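PDB 4KG7: peptidase S8 and S53, subtilisin, kexin, sedolisin, which is a mycosin, a subtilisin-like serine protease of the ESX-3 type VII secretion system that probably cleaves peptide bonds as an endopeptidase. Local coordinates for residues V4-P15 and W243-Q256. Sequence-based numbering, arbitrary orientation.
Sequences VSPPQVDPQIAP and WNGVTSVSIPSWWQ
The extended N-terminal segment of this subtilisin-fold protease runs over the protein surface, where P6 and P7 pack on three tryptophans, W243, W254 and W255. P6 CG sits over the five-membered ring of W243, 3.6 Å from its centroid and 11° off the normal, a CH-pi contact. P7 makes two more through different atoms. Its CB lies over the W255 six-membered ring, 3.7 Å from the centroid. Its CG lies over the W254 six-membered ring at 3.9 Å, and V249 CG1 covers the opposite face of that indole. P7 CG also comes within 3.1 Å of the W254 backbone O. W254 and W255 follow strand 248-251, which pairs antiparallel with strand 182-185 in a small two-stranded sheet, and a type I turn from P252 to W255 brings them to the P7 ring. Both indole NE1 atoms donate to the same acceptor, Q192 OE1. Beyond P7, the backbone N of V9 meets the W255 ring at its edge, in plane, 3.7 Å from CZ3. At the other end, chi1 of V4 (-175°) sets CG1 anti to the backbone N and against V246, 3.8 Å from its CB. Two waters each lie within hydrogen-bonding distance of P7 O and Q256 O. The Q256 side chain turns back, and its NE2 donates to S253 O at 2.8 Å and also bonds V259 O.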
loop_
_atom_site.group_PDB
_atom_site.type_symbol
_atom_site.label_atom_id
_atom_site.label_comp_id
_atom_site.label_asym_id
_atom_site.label_seq_id
_atom_site.Cartn_x
_atom_site.Cartn_y
_atom_site.Cartn_z
ATOM N N VAL A 4 -25.252 -3.847 0.387
ATOM C CA VAL A 4 -23.837 -3.370 0.223
ATOM C C VAL A 4 -23.689 -2.602 -1.087
ATOM O O VAL A 4 -23.921 -3.132 -2.178
ATOM C CB VAL A 4 -22.811 -4.523 0.247
ATOM C CG1 VAL A 4 -21.387 -3.975 0.211
ATOM C CG2 VAL A 4 -23.017 -5.396 1.476
ATOM N N SER A 5 -23.310 -1.339 -0.965
ATOM C CA SER A 5 -23.240 -0.450 -2.113
ATOM C C SER A 5 -21.982 0.382 -1.986
ATOM O O SER A 5 -21.427 0.501 -0.889
ATOM C CB SER A 5 -24.475 0.452 -2.151
ATOM O OG SER A 5 -24.710 1.000 -0.867
ATOM N N PRO A 6 -21.505 0.953 -3.098
ATOM C CA PRO A 6 -20.286 1.739 -2.976
ATOM C C PRO A 6 -20.416 2.857 -1.917
ATOM O O PRO A 6 -21.476 3.506 -1.851
ATOM C CB PRO A 6 -20.095 2.298 -4.393
ATOM C CG PRO A 6 -20.835 1.348 -5.286
ATOM C CD PRO A 6 -22.035 0.970 -4.475
ATOM N N PRO A 7 -19.370 3.069 -1.079
ATOM C CA PRO A 7 -19.480 4.060 -0.012
ATOM C C PRO A 7 -19.499 5.481 -0.575
ATOM O O PRO A 7 -19.013 5.730 -1.667
ATOM C CB PRO A 7 -18.243 3.807 0.848
ATOM C CG PRO A 7 -17.244 3.264 -0.108
ATOM C CD PRO A 7 -18.058 2.386 -1.034
ATOM N N GLN A 8 -20.123 6.369 0.174
ATOM C CA GLN A 8 -20.287 7.750 -0.219
ATOM C C GLN A 8 -19.996 8.596 0.989
ATOM O O GLN A 8 -20.493 8.299 2.083
ATOM C CB GLN A 8 -21.736 7.932 -0.613
ATOM C CG GLN A 8 -21.994 9.000 -1.632
ATOM C CD GLN A 8 -23.290 8.721 -2.338
ATOM O OE1 GLN A 8 -24.271 8.323 -1.704
ATOM N NE2 GLN A 8 -23.306 8.898 -3.653
ATOM N N VAL A 9 -19.234 9.673 0.807
ATOM C CA VAL A 9 -18.983 10.601 1.902
ATOM C C VAL A 9 -20.277 11.252 2.359
ATOM O O VAL A 9 -21.201 11.444 1.565
ATOM C CB VAL A 9 -17.963 11.718 1.553
ATOM C CG1 VAL A 9 -16.582 11.130 1.310
ATOM C CG2 VAL A 9 -18.433 12.555 0.368
ATOM N N ASP A 10 -20.331 11.570 3.645
ATOM C CA ASP A 10 -21.402 12.390 4.209
ATOM C C ASP A 10 -20.892 13.828 4.211
ATOM O O ASP A 10 -19.942 14.126 4.914
ATOM C CB ASP A 10 -21.698 11.898 5.627
ATOM C CG ASP A 10 -22.788 12.699 6.339
ATOM O OD1 ASP A 10 -23.138 13.817 5.915
ATOM O OD2 ASP A 10 -23.244 12.192 7.381
ATOM N N PRO A 11 -21.488 14.712 3.389
ATOM C CA PRO A 11 -20.931 16.074 3.297
ATOM C C PRO A 11 -20.980 16.888 4.595
ATOM O O PRO A 11 -20.277 17.885 4.694
ATOM C CB PRO A 11 -21.754 16.741 2.187
ATOM C CG PRO A 11 -22.917 15.856 1.947
ATOM C CD PRO A 11 -22.608 14.489 2.463
ATOM N N GLN A 12 -21.760 16.455 5.579
ATOM C CA GLN A 12 -21.783 17.098 6.894
ATOM C C GLN A 12 -20.609 16.709 7.794
ATOM O O GLN A 12 -20.422 17.306 8.854
ATOM C CB GLN A 12 -23.081 16.744 7.631
ATOM C CG GLN A 12 -24.330 17.234 6.924
ATOM C CD GLN A 12 -24.285 18.733 6.692
ATOM O OE1 GLN A 12 -24.115 19.509 7.638
ATOM N NE2 GLN A 12 -24.415 19.153 5.433
ATOM N N ILE A 13 -19.844 15.691 7.405
ATOM C CA ILE A 13 -18.752 15.211 8.232
ATOM C C ILE A 13 -17.401 15.757 7.742
ATOM O O ILE A 13 -16.995 15.545 6.578
ATOM C CB ILE A 13 -18.728 13.676 8.276
ATOM C CG1 ILE A 13 -20.063 13.127 8.810
ATOM C CG2 ILE A 13 -17.535 13.186 9.093
ATOM C CD1 ILE A 13 -20.419 13.461 10.253
ATOM N N ALA A 14 -16.717 16.463 8.637
ATOM C CA ALA A 14 -15.414 17.053 8.318
ATOM C C ALA A 14 -14.293 16.015 8.318
ATOM O O ALA A 14 -14.378 15.011 9.008
ATOM C CB ALA A 14 -15.082 18.158 9.299
ATOM N N PRO A 15 -13.236 16.260 7.542
ATOM C CA PRO A 15 -12.076 15.407 7.743
ATOM C C PRO A 15 -11.522 15.608 9.157
ATOM O O PRO A 15 -11.749 16.663 9.765
ATOM C CB PRO A 15 -11.097 15.865 6.664
ATOM C CG PRO A 15 -11.560 17.176 6.191
ATOM C CD PRO A 15 -12.999 17.328 6.559
ATOM N N TRP A 243 -20.799 -5.238 -6.485
ATOM C CA TRP A 243 -20.813 -4.639 -5.159
ATOM C C TRP A 243 -21.866 -5.302 -4.282
ATOM O O TRP A 243 -21.654 -5.461 -3.094
ATOM C CB TRP A 243 -21.085 -3.128 -5.231
ATOM C CG TRP A 243 -19.911 -2.327 -5.703
ATOM C CD1 TRP A 243 -19.573 -2.047 -6.998
ATOM C CD2 TRP A 243 -18.916 -1.682 -4.888
ATOM N NE1 TRP A 243 -18.441 -1.298 -7.039
ATOM C CE2 TRP A 243 -18.016 -1.042 -5.765
ATOM C CE3 TRP A 243 -18.708 -1.573 -3.510
ATOM C CZ2 TRP A 243 -16.907 -0.295 -5.308
ATOM C CZ3 TRP A 243 -17.588 -0.827 -3.058
ATOM C CH2 TRP A 243 -16.720 -0.211 -3.953
ATOM N N ASN A 244 -23.008 -5.656 -4.871
ATOM C CA ASN A 244 -24.148 -6.184 -4.090
ATOM C C ASN A 244 -23.770 -7.472 -3.359
ATOM O O ASN A 244 -24.277 -7.759 -2.265
ATOM C CB ASN A 244 -25.345 -6.482 -4.995
ATOM C CG ASN A 244 -26.011 -5.230 -5.545
ATOM O OD1 ASN A 244 -25.697 -4.099 -5.162
ATOM N ND2 ASN A 244 -26.923 -5.434 -6.468
ATOM N N GLY A 245 -22.892 -8.252 -3.972
ATOM C CA GLY A 245 -22.481 -9.535 -3.433
ATOM C C GLY A 245 -21.360 -9.487 -2.417
ATOM O O GLY A 245 -20.975 -10.516 -1.891
ATOM N N VAL A 246 -20.822 -8.309 -2.119
ATOM C CA VAL A 246 -19.664 -8.227 -1.219
ATOM C C VAL A 246 -19.986 -8.771 0.165
ATOM O O VAL A 246 -21.017 -8.421 0.740
ATOM C CB VAL A 246 -19.157 -6.781 -1.112
ATOM C CG1 VAL A 246 -18.174 -6.620 0.033
ATOM C CG2 VAL A 246 -18.488 -6.417 -2.427
ATOM N N THR A 247 -19.101 -9.631 0.676
ATOM C CA THR A 247 -19.205 -10.161 2.030
ATOM C C THR A 247 -18.056 -9.689 2.928
ATOM O O THR A 247 -18.187 -9.755 4.155
ATOM C CB THR A 247 -19.216 -11.700 2.030
ATOM O OG1 THR A 247 -17.984 -12.206 1.474
ATOM C CG2 THR A 247 -20.383 -12.247 1.263
ATOM N N SER A 248 -16.938 -9.266 2.319
ATOM C CA SER A 248 -15.741 -8.883 3.066
ATOM C C SER A 248 -15.244 -7.572 2.498
ATOM O O SER A 248 -14.888 -7.510 1.318
ATOM C CB SER A 248 -14.677 -9.960 2.873
ATOM O OG SER A 248 -13.487 -9.685 3.587
ATOM N N VAL A 249 -15.272 -6.540 3.327
ATOM C CA VAL A 249 -14.932 -5.173 2.913
ATOM C C VAL A 249 -13.462 -4.911 3.184
ATOM O O VAL A 249 -13.021 -5.031 4.314
ATOM C CB VAL A 249 -15.785 -4.137 3.656
ATOM C CG1 VAL A 249 -15.368 -2.713 3.323
ATOM C CG2 VAL A 249 -17.263 -4.344 3.322
ATOM N N SER A 250 -12.732 -4.552 2.140
ATOM C CA SER A 250 -11.319 -4.222 2.277
ATOM C C SER A 250 -11.157 -2.709 2.410
ATOM O O SER A 250 -11.625 -1.960 1.565
ATOM C CB SER A 250 -10.558 -4.711 1.058
ATOM O OG SER A 250 -9.192 -4.354 1.124
ATOM N N ILE A 251 -10.526 -2.292 3.496
ATOM C CA ILE A 251 -10.408 -0.894 3.915
ATOM C C ILE A 251 -8.934 -0.482 3.840
ATOM O O ILE A 251 -8.060 -1.145 4.413
ATOM C CB ILE A 251 -10.948 -0.728 5.353
ATOM C CG1 ILE A 251 -12.392 -1.254 5.489
ATOM C CG2 ILE A 251 -10.903 0.714 5.786
ATOM C CD1 ILE A 251 -12.744 -1.714 6.881
ATOM N N PRO A 252 -8.628 0.671 3.207
ATOM C CA PRO A 252 -9.518 1.656 2.603
ATOM C C PRO A 252 -9.864 1.458 1.115
ATOM O O PRO A 252 -10.471 2.342 0.504
ATOM C CB PRO A 252 -8.713 2.941 2.797
ATOM C CG PRO A 252 -7.314 2.498 2.516
ATOM C CD PRO A 252 -7.224 1.134 3.164
ATOM N N SER A 253 -9.508 0.315 0.536
ATOM C CA SER A 253 -9.774 0.062 -0.896
ATOM C C SER A 253 -11.188 0.343 -1.344
ATOM O O SER A 253 -11.401 0.801 -2.468
ATOM C CB SER A 253 -9.432 -1.382 -1.283
ATOM O OG SER A 253 -8.043 -1.555 -1.441
ATOM N N TRP A 254 -12.176 0.047 -0.509
ATOM C CA TRP A 254 -13.553 0.213 -0.974
ATOM C C TRP A 254 -13.954 1.665 -1.168
ATOM O O TRP A 254 -14.961 1.932 -1.795
ATOM C CB TRP A 254 -14.525 -0.563 -0.116
ATOM C CG TRP A 254 -14.901 0.085 1.156
ATOM C CD1 TRP A 254 -14.093 0.733 2.041
ATOM C CD2 TRP A 254 -16.211 0.115 1.696
ATOM N NE1 TRP A 254 -14.839 1.176 3.113
ATOM C CE2 TRP A 254 -16.140 0.800 2.929
ATOM C CE3 TRP A 254 -17.445 -0.386 1.268
ATOM C CZ2 TRP A 254 -17.261 1.006 3.736
ATOM C CZ3 TRP A 254 -18.570 -0.176 2.062
ATOM C CH2 TRP A 254 -18.468 0.517 3.290
ATOM N N TRP A 255 -13.118 2.599 -0.701
ATOM C CA TRP A 255 -13.388 4.031 -0.857
ATOM C C TRP A 255 -13.044 4.539 -2.254
ATOM O O TRP A 255 -12.295 5.493 -2.423
ATOM C CB TRP A 255 -12.691 4.852 0.261
ATOM C CG TRP A 255 -13.518 4.942 1.486
ATOM C CD1 TRP A 255 -13.333 4.295 2.685
ATOM C CD2 TRP A 255 -14.700 5.711 1.629
ATOM N NE1 TRP A 255 -14.328 4.653 3.567
ATOM C CE2 TRP A 255 -15.182 5.523 2.941
ATOM C CE3 TRP A 255 -15.380 6.582 0.778
ATOM C CZ2 TRP A 255 -16.344 6.140 3.394
ATOM C CZ3 TRP A 255 -16.528 7.205 1.233
ATOM C CH2 TRP A 255 -16.996 6.983 2.524
ATOM N N GLN A 256 -13.697 3.971 -3.261
ATOM C CA GLN A 256 -13.674 4.501 -4.598
ATOM C C GLN A 256 -14.460 5.824 -4.595
ATOM O O GLN A 256 -15.476 5.956 -3.890
ATOM C CB GLN A 256 -14.293 3.461 -5.548
ATOM C CG GLN A 256 -13.527 2.153 -5.542
ATOM C CD GLN A 256 -12.087 2.353 -5.906
ATOM O OE1 GLN A 256 -11.804 2.853 -6.984
ATOM N NE2 GLN A 256 -11.185 2.097 -4.973
HETATM O O HOH W 1 -17.536 4.259 -3.707
HETATM O O HOH W 2 -17.401 7.601 -2.859
#